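Local structure of hypothetical protein TTHA0179 (Thermus thermophilus, 2DPW) at residues 112-117 / 147-152; 103-108 / 211-216; 4-9 / 85-90; 96-101 / 217-222. The protein is of unknown function but has the fold of MobA-like nucleotidyltransferases and so probably transfers nucleotidyl groups. All blocks are in the same frame, centred on the assembly; numbering follows the deposited sequence.

Interaction 1: 112-117 / 147-152; sequences AALVYP and NLLLLD
Val115 and Leu150 form the hydrogen-bonded pair at the heart of this antiparallel strand pair. Val115 N donates to Leu150 O at 2.9 Å, and Leu150 N returns the bond to Val115 O at 3.0 Å, arriving nearly along the C=O axis. A third bond closes the far end, where Asp152 N reaches a lone pair of Ala113 O at 2.8 Å. Between them Leu114 and Leu151 are a non-hydrogen-bonded pair, lying side by side and pointing the same way, with Leu114 CD1 3.8 Å from Leu151 CD2. The next hydrogen-bonded position falls on Pro117, which has no N-H to offer, and the CA atoms of Pro117 and Leu148 are 6.6 Å apart. Pro117 CD comes up to Leu148 O instead. Tyr116 CD1, at the edge of its ring, is 3.2 Å from Leu148 O. With CG anti to the backbone N (chi1 -179°), the Tyr116 side chain crosses that of Leu149 at about a right angle, and its OH is hydrogen-bonded to Gly146 O. At the other end Asp152 N-caps helix 153-156, OD2 accepting from Leu155 N and pairing with Ser154 OG. Phe156 of that helix packs on Leu114 and Leu151, while Val105 of helix 99-108 touches Leu150 on the opposite face. Strands 210-214 and 86-91 flank the pair, extending the mixed sheet on either side.

Interaction 2: 103-108 / 211-216; sequences RFVLDK and RALVTP
Two side chains carry most of the apolar contacts. Leu213 rises from strand 210-214 with CG anti to the backbone N (chi1 179°) and splits its methyls. CD2 lies 3.9 Å from Phe104 CE2 and also packs on CA of Val105, whereas CD1 sits 3.9 Å from Lys108 CB, in the last turn of the helix. Phe104, also with CG anti to its backbone N, sends its ring out over the end of the strand. Pro216 CD comes over a face of this ring, Thr215 CG2 approaches obliquely, and Val214 O and Thr215 OG1 lie at its edge, near its plane. The polar bond stays within 211-216: Thr215 OG1 donates to Leu213 O at 2.9 Å from well above the carbonyl plane. That bond turns the hydroxyl back on its own chain and fixes the methyl toward the ring. Helix and strand cross at 129°, their axes 9.6 Å apart, as a helix layered on a sheet. An alanine at Phe104 removes the ring that meets Leu213 and Thr215, and would probably loosen the packing of the helix on the end of the strand. With no hydrogen bond between helix and strand, the junction probably depends mainly on the fit of Phe104 and Leu213.

Interaction 3: 4-9 / 85-90; sequences SAIVLA and GRVLVA
Ile6 lays CG1 against CG1 of Val87 at 3.7 Å, the two side chains crossing at about a right angle. They belong to parallel neighbours, strands 4-8 and 86-91, in the central sheet of the Rossmann-like alpha/beta fold expected of this GT-A clan domain. Ile6 reaches Val87 because CG1 stands anti to the carbonyl carbon (chi1 -59°). On the same face Leu8 CD1 meets Val89 CG1 at 3.9 Å, crossing obliquely. Helix 72-81 covers this side, Ala79 resting on Ile6 and Leu76 on Val89. Ala5, Val7, Leu88 and Ala90 point to the other face, where Leu42 of helix 35-44 packs on Ala5 and Val7. The segments run at 23° to each other, and the backbone bonds tighten along them: Leu88 N to Ser4 O is weak at 3.5 Å, whereas Ile6 N to Leu88 O is 2.8 Å. Leu8 is the centre of an inverse gamma turn at the end of its strand, leading to the glycine-rich loop that binds nucleotide in relatives. Ala90 N approaches Ile6 O nearly along its C=O axis (C=O...N angle 176°), and the next bond runs the other way, from Leu8 N to Ala90 O at 2.8 Å.

Interaction 4: 96-101 / 217-222; sequences HLTEEA and YPEVGV
Thr98 OG1 is gripped by two hydrogen bonds. It donates to Glu219 OE2 at 3.1 Å, and accepts from Ala101 N at 3.2 Å. The second is an N-cap bond: Thr98 stands right before helix 99-108, its hydroxyl held between the backbone N and the carbonyl carbon (chi1 65°), the crowded position from which it turns back to the first turn. Glu219 uses the anti lone pair of OE2. It gets there by a doubly folded chain, with CG also in the crowded position and a bend at chi2, so that CB passes close to His96 O and CG packs 3.8 Å from Ala101 CB. The helix start would probably favour the charged carboxylate, which also has a long, weak ion pair with Arg127. The contact joins a capped helix start to the 3-10 turn 218-220, part of the loop that follows strand 210-214. Tyr217 lies with one face over Ala101, whose CA is 4.0 Å from the ring centroid in a CH-pi contact, while CB of Ala101 meets CB of Tyr217 at 3.6 Å. An alanine at Tyr217 keeps CB but removes the ring over Ala101 and the hydroxyl bonded to Glu100, and would probably leave this loop less firmly held on the helix. That bond runs from Tyr217 OH to the anti lone pair of Glu100 OE2 at 3.1 Å, with carboxylate and ring planes 72° apart. The His96 ring points its edge at Val222 O and meets Phe128 and Tyr29 edge-to-face.

Interactions 1 and 3 are buried backbone pairings of one sheet, antiparallel and parallel respectively, meeting where Leu149 O and Leu151 O probably accept hydrogen bonds from Val89 N and Val87 N. Interactions 2 and 4, only partly buried, both use helix 99-108, and Phe104 of one packs against Tyr217 of the other. Interaction 2 reaches the same sheet as interaction 1 through strands 210-214 and 114-120, where Tyr116 N probably bonds to Arg211 O; Arg86 NH2 of interaction 3 bonds to Leu106 O. Chemistry follows place: backbone hydrogen bonds and aliphatic side chains hold the core, mostly carbon packing lays the helix end on strand 210-214, and carboxylates and hydroxyls appear at the helix start.

Interaction 1: 112-117 / 147-152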
# COMPACT_ATOMS: atom_id res chain seq x y z
N ALA A 112 -12.87 -10.41 -1.70
CA ALA A 112 -13.43 -9.12 -1.26
C ALA A 112 -13.00 -7.96 -2.16
O ALA A 112 -11.88 -7.94 -2.67
CB ALA A 112 -13.03 -8.83 0.19
N ALA A 113 -13.91 -7.01 -2.34
CA ALA A 113 -13.68 -5.83 -3.17
C ALA A 113 -12.36 -5.18 -2.81
O ALA A 113 -11.63 -4.66 -3.66
CB ALA A 113 -14.80 -4.83 -2.96
N LEU A 114 -12.05 -5.21 -1.52
CA LEU A 114 -10.85 -4.60 -1.03
C LEU A 114 -10.18 -5.46 0.03
O LEU A 114 -10.83 -5.87 1.00
CB LEU A 114 -11.20 -3.23 -0.47
CG LEU A 114 -10.08 -2.39 0.13
CD1 LEU A 114 -10.42 -0.93 -0.01
CD2 LEU A 114 -9.88 -2.78 1.58
N VAL A 115 -8.89 -5.74 -0.15
CA VAL A 115 -8.14 -6.52 0.81
C VAL A 115 -6.84 -5.78 1.14
O VAL A 115 -6.08 -5.40 0.25
CB VAL A 115 -7.83 -7.93 0.28
CG1 VAL A 115 -7.07 -8.75 1.34
CG2 VAL A 115 -9.14 -8.63 -0.07
N TYR A 116 -6.60 -5.56 2.43
CA TYR A 116 -5.41 -4.85 2.86
C TYR A 116 -4.48 -5.67 3.73
O TYR A 116 -4.77 -5.94 4.89
CB TYR A 116 -5.81 -3.62 3.64
CG TYR A 116 -4.63 -2.82 4.10
CD1 TYR A 116 -3.60 -2.53 3.22
CD2 TYR A 116 -4.58 -2.31 5.38
CE1 TYR A 116 -2.54 -1.74 3.60
CE2 TYR A 116 -3.52 -1.51 5.78
CZ TYR A 116 -2.51 -1.23 4.88
OH TYR A 116 -1.46 -0.44 5.26
N PRO A 117 -3.34 -6.08 3.17
CA PRO A 117 -2.36 -6.88 3.91
C PRO A 117 -1.73 -6.16 5.11
O PRO A 117 -1.26 -5.02 4.99
CB PRO A 117 -1.31 -7.26 2.86
CG PRO A 117 -1.74 -6.69 1.57
CD PRO A 117 -3.03 -5.96 1.73
N ASN A 147 2.00 -1.62 2.34
CA ASN A 147 2.06 -0.55 1.39
C ASN A 147 1.49 -1.13 0.11
O ASN A 147 1.79 -0.68 -0.99
CB ASN A 147 3.51 -0.15 1.21
CG ASN A 147 4.08 0.68 2.39
OD1 ASN A 147 3.60 1.78 2.66
ND2 ASN A 147 5.10 0.16 3.07
N LEU A 148 0.71 -2.18 0.28
CA LEU A 148 0.05 -2.88 -0.81
C LEU A 148 -1.43 -2.85 -0.56
O LEU A 148 -1.88 -2.86 0.59
CB LEU A 148 0.49 -4.35 -0.87
CG LEU A 148 1.93 -4.78 -1.16
CD1 LEU A 148 1.94 -6.29 -1.20
CD2 LEU A 148 2.47 -4.21 -2.49
N LEU A 149 -2.20 -2.80 -1.64
CA LEU A 149 -3.65 -2.81 -1.55
C LEU A 149 -4.21 -3.57 -2.74
O LEU A 149 -3.98 -3.20 -3.89
CB LEU A 149 -4.21 -1.40 -1.54
CG LEU A 149 -5.71 -1.31 -1.22
CD1 LEU A 149 -5.96 -1.68 0.23
CD2 LEU A 149 -6.18 0.09 -1.49
N LEU A 150 -4.94 -4.63 -2.44
CA LEU A 150 -5.54 -5.49 -3.45
C LEU A 150 -7.00 -5.07 -3.72
O LEU A 150 -7.85 -5.14 -2.84
CB LEU A 150 -5.46 -6.94 -2.96
CG LEU A 150 -5.90 -8.03 -3.92
CD1 LEU A 150 -5.30 -7.83 -5.30
CD2 LEU A 150 -5.49 -9.37 -3.34
N LEU A 151 -7.28 -4.63 -4.95
CA LEU A 151 -8.63 -4.18 -5.28
C LEU A 151 -9.34 -4.87 -6.41
O LEU A 151 -8.73 -5.32 -7.38
CB LEU A 151 -8.64 -2.70 -5.65
CG LEU A 151 -8.03 -1.62 -4.77
CD1 LEU A 151 -8.12 -0.32 -5.53
CD2 LEU A 151 -8.73 -1.55 -3.40
N ASP A 152 -10.65 -4.94 -6.28
CA ASP A 152 -11.47 -5.48 -7.33
C ASP A 152 -12.01 -4.19 -7.94
O ASP A 152 -12.99 -3.64 -7.46
CB ASP A 152 -12.62 -6.29 -6.76
CG ASP A 152 -13.41 -6.95 -7.84
OD1 ASP A 152 -12.95 -8.00 -8.34
OD2 ASP A 152 -14.47 -6.42 -8.21

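Interaction 2: 103-108 / 211-216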
# COMPACT_ATOMS: atom_id res chain seq x y z
N ARG A 103 2.93 -13.07 -4.23
CA ARG A 103 2.07 -14.20 -4.50
C ARG A 103 1.26 -14.61 -3.28
O ARG A 103 0.13 -15.07 -3.42
CB ARG A 103 2.90 -15.37 -5.03
CG ARG A 103 3.38 -15.11 -6.44
CD ARG A 103 4.01 -16.31 -7.12
NE ARG A 103 3.99 -16.09 -8.57
CZ ARG A 103 4.64 -16.84 -9.45
NH1 ARG A 103 5.38 -17.87 -9.05
NH2 ARG A 103 4.54 -16.55 -10.75
N PHE A 104 1.82 -14.44 -2.09
CA PHE A 104 1.09 -14.80 -0.88
C PHE A 104 -0.22 -14.03 -0.88
O PHE A 104 -1.31 -14.60 -0.76
CB PHE A 104 1.89 -14.41 0.36
CG PHE A 104 1.12 -14.57 1.64
CD1 PHE A 104 0.79 -15.84 2.12
CD2 PHE A 104 0.70 -13.46 2.35
CE1 PHE A 104 0.05 -15.98 3.29
CE2 PHE A 104 -0.04 -13.60 3.52
CZ PHE A 104 -0.36 -14.86 3.99
N VAL A 105 -0.09 -12.72 -1.01
CA VAL A 105 -1.23 -11.82 -1.04
C VAL A 105 -2.23 -12.35 -2.04
O VAL A 105 -3.37 -12.66 -1.69
CB VAL A 105 -0.78 -10.39 -1.46
CG1 VAL A 105 -1.99 -9.47 -1.56
CG2 VAL A 105 0.24 -9.86 -0.47
N LEU A 106 -1.78 -12.48 -3.28
CA LEU A 106 -2.62 -12.96 -4.37
C LEU A 106 -3.31 -14.26 -4.05
O LEU A 106 -4.52 -14.40 -4.25
CB LEU A 106 -1.77 -13.15 -5.61
CG LEU A 106 -0.93 -11.92 -5.93
CD1 LEU A 106 0.18 -12.30 -6.89
CD2 LEU A 106 -1.82 -10.84 -6.50
N ASP A 107 -2.54 -15.21 -3.53
CA ASP A 107 -3.04 -16.53 -3.23
C ASP A 107 -3.82 -16.68 -1.94
O ASP A 107 -4.68 -17.55 -1.84
CB ASP A 107 -1.88 -17.53 -3.26
CG ASP A 107 -1.18 -17.55 -4.62
OD1 ASP A 107 -1.88 -17.35 -5.64
OD2 ASP A 107 0.06 -17.77 -4.67
N LYS A 108 -3.56 -15.82 -0.97
CA LYS A 108 -4.27 -15.94 0.30
C LYS A 108 -5.33 -14.87 0.53
O LYS A 108 -6.08 -14.93 1.50
CB LYS A 108 -3.26 -15.95 1.43
CG LYS A 108 -2.23 -17.03 1.23
CD LYS A 108 -2.89 -18.39 1.14
CE LYS A 108 -1.87 -19.51 0.93
NZ LYS A 108 -2.50 -20.85 1.15
N ARG A 211 -11.46 -6.44 3.74
CA ARG A 211 -10.81 -7.35 4.66
C ARG A 211 -9.31 -7.16 4.71
O ARG A 211 -8.72 -6.62 3.78
CB ARG A 211 -11.16 -8.79 4.29
CG ARG A 211 -12.60 -9.12 4.59
CD ARG A 211 -12.90 -10.58 4.45
NE ARG A 211 -12.23 -11.40 5.46
CZ ARG A 211 -12.33 -12.72 5.51
NH1 ARG A 211 -13.08 -13.36 4.61
NH2 ARG A 211 -11.70 -13.41 6.46
N ALA A 212 -8.70 -7.58 5.82
CA ALA A 212 -7.26 -7.48 5.99
C ALA A 212 -6.66 -8.85 5.77
O ALA A 212 -7.33 -9.87 5.95
CB ALA A 212 -6.91 -7.00 7.38
N LEU A 213 -5.40 -8.89 5.35
CA LEU A 213 -4.72 -10.16 5.14
C LEU A 213 -3.46 -10.16 5.98
O LEU A 213 -2.53 -9.38 5.72
CB LEU A 213 -4.33 -10.34 3.67
CG LEU A 213 -3.59 -11.65 3.33
CD1 LEU A 213 -4.57 -12.78 3.34
CD2 LEU A 213 -2.92 -11.58 1.95
N VAL A 214 -3.43 -10.99 7.01
CA VAL A 214 -2.23 -11.08 7.82
C VAL A 214 -1.18 -11.63 6.87
O VAL A 214 -1.28 -12.76 6.41
CB VAL A 214 -2.40 -12.06 8.98
CG1 VAL A 214 -1.14 -12.07 9.82
CG2 VAL A 214 -3.61 -11.68 9.81
N THR A 215 -0.18 -10.81 6.56
CA THR A 215 0.87 -11.20 5.63
C THR A 215 2.21 -11.27 6.33
O THR A 215 2.78 -10.25 6.69
CB THR A 215 0.92 -10.18 4.49
OG1 THR A 215 -0.38 -10.08 3.91
CG2 THR A 215 1.92 -10.61 3.44
N PRO A 216 2.73 -12.50 6.51
CA PRO A 216 4.00 -12.86 7.17
C PRO A 216 5.23 -12.19 6.59
O PRO A 216 6.28 -12.17 7.23
CB PRO A 216 4.06 -14.37 7.00
CG PRO A 216 2.66 -14.77 6.67
CD PRO A 216 2.21 -13.67 5.79

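Interaction 3: 4-9 / 85-90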
# COMPACT_ATOMS: atom_id res chain seq x y z
N SER A 4 -3.23 -7.07 -13.77
CA SER A 4 -2.64 -5.77 -13.56
C SER A 4 -2.22 -5.45 -12.15
O SER A 4 -2.73 -6.00 -11.18
CB SER A 4 -3.59 -4.69 -14.05
OG SER A 4 -3.69 -4.75 -15.46
N ALA A 5 -1.28 -4.53 -12.06
CA ALA A 5 -0.75 -4.05 -10.81
C ALA A 5 -0.58 -2.56 -11.03
O ALA A 5 -0.50 -2.12 -12.18
CB ALA A 5 0.58 -4.69 -10.53
N ILE A 6 -0.56 -1.78 -9.96
CA ILE A 6 -0.36 -0.35 -10.13
C ILE A 6 0.63 0.14 -9.11
O ILE A 6 0.56 -0.19 -7.93
CB ILE A 6 -1.66 0.46 -9.96
CG1 ILE A 6 -2.70 -0.00 -10.99
CG2 ILE A 6 -1.36 1.95 -10.09
CD1 ILE A 6 -4.02 0.73 -10.93
N VAL A 7 1.58 0.92 -9.58
CA VAL A 7 2.59 1.45 -8.70
C VAL A 7 2.48 2.95 -8.62
O VAL A 7 2.70 3.67 -9.61
CB VAL A 7 3.97 1.07 -9.18
CG1 VAL A 7 5.00 1.63 -8.26
CG2 VAL A 7 4.07 -0.44 -9.24
N LEU A 8 2.12 3.41 -7.43
CA LEU A 8 1.96 4.83 -7.15
C LEU A 8 3.28 5.30 -6.60
O LEU A 8 3.44 5.46 -5.39
CB LEU A 8 0.84 5.03 -6.14
CG LEU A 8 -0.51 4.50 -6.62
CD1 LEU A 8 -1.55 4.74 -5.55
CD2 LEU A 8 -0.91 5.17 -7.93
N ALA A 9 4.23 5.50 -7.50
CA ALA A 9 5.56 5.96 -7.13
C ALA A 9 5.54 7.47 -7.19
O ALA A 9 6.55 8.13 -6.97
CB ALA A 9 6.59 5.42 -8.09
N GLY A 85 -10.35 -6.02 -13.76
CA GLY A 85 -10.29 -7.14 -12.84
C GLY A 85 -9.82 -6.83 -11.44
O GLY A 85 -10.14 -5.77 -10.90
N ARG A 86 -9.10 -7.76 -10.84
CA ARG A 86 -8.57 -7.57 -9.49
C ARG A 86 -7.16 -7.03 -9.68
O ARG A 86 -6.37 -7.61 -10.43
CB ARG A 86 -8.53 -8.88 -8.72
CG ARG A 86 -8.54 -8.67 -7.22
CD ARG A 86 -8.69 -9.97 -6.43
NE ARG A 86 -7.51 -10.84 -6.56
CZ ARG A 86 -7.28 -11.91 -5.81
NH1 ARG A 86 -8.14 -12.27 -4.87
NH2 ARG A 86 -6.18 -12.63 -6.01
N VAL A 87 -6.85 -5.91 -9.03
CA VAL A 87 -5.54 -5.28 -9.15
C VAL A 87 -4.84 -5.03 -7.84
O VAL A 87 -5.45 -4.66 -6.84
CB VAL A 87 -5.65 -3.93 -9.89
CG1 VAL A 87 -4.29 -3.21 -9.89
CG2 VAL A 87 -6.12 -4.16 -11.31
N LEU A 88 -3.53 -5.25 -7.86
CA LEU A 88 -2.71 -5.04 -6.68
C LEU A 88 -2.03 -3.69 -6.77
O LEU A 88 -1.35 -3.38 -7.74
CB LEU A 88 -1.66 -6.14 -6.56
CG LEU A 88 -0.70 -5.97 -5.39
CD1 LEU A 88 -1.47 -5.90 -4.08
CD2 LEU A 88 0.28 -7.12 -5.37
N VAL A 89 -2.25 -2.88 -5.75
CA VAL A 89 -1.66 -1.57 -5.74
C VAL A 89 -0.48 -1.56 -4.80
O VAL A 89 -0.48 -2.25 -3.78
CB VAL A 89 -2.66 -0.52 -5.27
CG1 VAL A 89 -2.02 0.86 -5.32
CG2 VAL A 89 -3.90 -0.59 -6.12
N ALA A 90 0.52 -0.78 -5.16
CA ALA A 90 1.72 -0.66 -4.34
C ALA A 90 2.40 0.68 -4.54
O ALA A 90 2.33 1.29 -5.61
CB ALA A 90 2.69 -1.77 -4.68

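Interaction 4: 96-101 / 217-222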
# COMPACT_ATOMS: atom_id res chain seq x y z
N HIS A 96 12.28 -3.78 -0.72
CA HIS A 96 12.50 -5.12 -0.23
C HIS A 96 11.41 -6.08 -0.70
O HIS A 96 11.48 -7.28 -0.43
CB HIS A 96 12.54 -5.15 1.30
CG HIS A 96 13.64 -4.33 1.89
ND1 HIS A 96 13.43 -3.08 2.43
CD2 HIS A 96 14.97 -4.57 2.02
CE1 HIS A 96 14.57 -2.58 2.86
NE2 HIS A 96 15.52 -3.47 2.62
N LEU A 97 10.41 -5.54 -1.38
CA LEU A 97 9.31 -6.35 -1.87
C LEU A 97 9.80 -7.53 -2.71
O LEU A 97 10.62 -7.36 -3.61
CB LEU A 97 8.33 -5.50 -2.69
CG LEU A 97 7.04 -6.22 -3.14
CD1 LEU A 97 6.11 -6.41 -1.95
CD2 LEU A 97 6.35 -5.42 -4.23
N THR A 98 9.28 -8.71 -2.41
CA THR A 98 9.64 -9.95 -3.10
C THR A 98 8.45 -10.60 -3.78
O THR A 98 7.30 -10.36 -3.40
CB THR A 98 10.22 -10.98 -2.13
OG1 THR A 98 9.21 -11.37 -1.20
CG2 THR A 98 11.36 -10.40 -1.37
N GLU A 99 8.74 -11.44 -4.76
CA GLU A 99 7.73 -12.17 -5.51
C GLU A 99 6.94 -13.07 -4.56
O GLU A 99 5.72 -13.19 -4.67
CB GLU A 99 8.39 -13.01 -6.60
CG GLU A 99 7.54 -14.15 -7.16
CD GLU A 99 8.28 -14.99 -8.19
OE1 GLU A 99 9.49 -14.77 -8.37
OE2 GLU A 99 7.65 -15.87 -8.82
N GLU A 100 7.65 -13.69 -3.62
CA GLU A 100 7.00 -14.58 -2.67
C GLU A 100 5.94 -13.81 -1.89
O GLU A 100 4.81 -14.28 -1.72
CB GLU A 100 8.03 -15.17 -1.72
CG GLU A 100 7.55 -16.42 -1.01
CD GLU A 100 8.66 -17.09 -0.22
OE1 GLU A 100 9.83 -16.96 -0.65
OE2 GLU A 100 8.37 -17.75 0.80
N ALA A 101 6.32 -12.62 -1.43
CA ALA A 101 5.41 -11.77 -0.68
C ALA A 101 4.20 -11.42 -1.56
O ALA A 101 3.06 -11.45 -1.11
CB ALA A 101 6.13 -10.50 -0.25
N TYR A 217 5.11 -11.66 5.39
CA TYR A 217 6.24 -11.00 4.75
C TYR A 217 6.25 -9.51 5.03
O TYR A 217 5.48 -8.75 4.44
CB TYR A 217 6.19 -11.25 3.25
CG TYR A 217 6.02 -12.70 2.90
CD1 TYR A 217 4.79 -13.35 3.08
CD2 TYR A 217 7.08 -13.43 2.37
CE1 TYR A 217 4.63 -14.68 2.73
CE2 TYR A 217 6.93 -14.77 2.01
CZ TYR A 217 5.71 -15.39 2.19
OH TYR A 217 5.58 -16.70 1.79
N PRO A 218 7.13 -9.06 5.93
CA PRO A 218 7.25 -7.65 6.30
C PRO A 218 7.77 -6.72 5.20
O PRO A 218 7.71 -5.49 5.35
CB PRO A 218 8.16 -7.71 7.52
CG PRO A 218 9.00 -8.91 7.26
CD PRO A 218 8.00 -9.90 6.77
N GLU A 219 8.29 -7.28 4.12
CA GLU A 219 8.79 -6.46 3.01
C GLU A 219 7.60 -5.78 2.34
O GLU A 219 7.76 -4.90 1.49
CB GLU A 219 9.55 -7.31 1.98
CG GLU A 219 8.81 -8.54 1.50
CD GLU A 219 9.06 -9.76 2.37
OE1 GLU A 219 8.87 -9.68 3.60
OE2 GLU A 219 9.45 -10.81 1.81
N VAL A 220 6.41 -6.21 2.75
CA VAL A 220 5.17 -5.68 2.24
C VAL A 220 4.89 -4.30 2.82
O VAL A 220 4.07 -3.55 2.29
CB VAL A 220 4.01 -6.62 2.61
CG1 VAL A 220 3.35 -6.18 3.90
CG2 VAL A 220 3.02 -6.64 1.51
N GLY A 221 5.58 -3.96 3.90
CA GLY A 221 5.36 -2.67 4.54
C GLY A 221 6.57 -1.85 4.95
O GLY A 221 6.44 -0.65 5.17
N VAL A 222 7.73 -2.48 5.05
CA VAL A 222 8.94 -1.75 5.43
C VAL A 222 9.45 -0.92 4.26
O VAL A 222 10.13 -1.42 3.36
CB VAL A 222 10.07 -2.69 5.88
CG1 VAL A 222 11.25 -1.87 6.35
CG2 VAL A 222 9.59 -3.60 6.99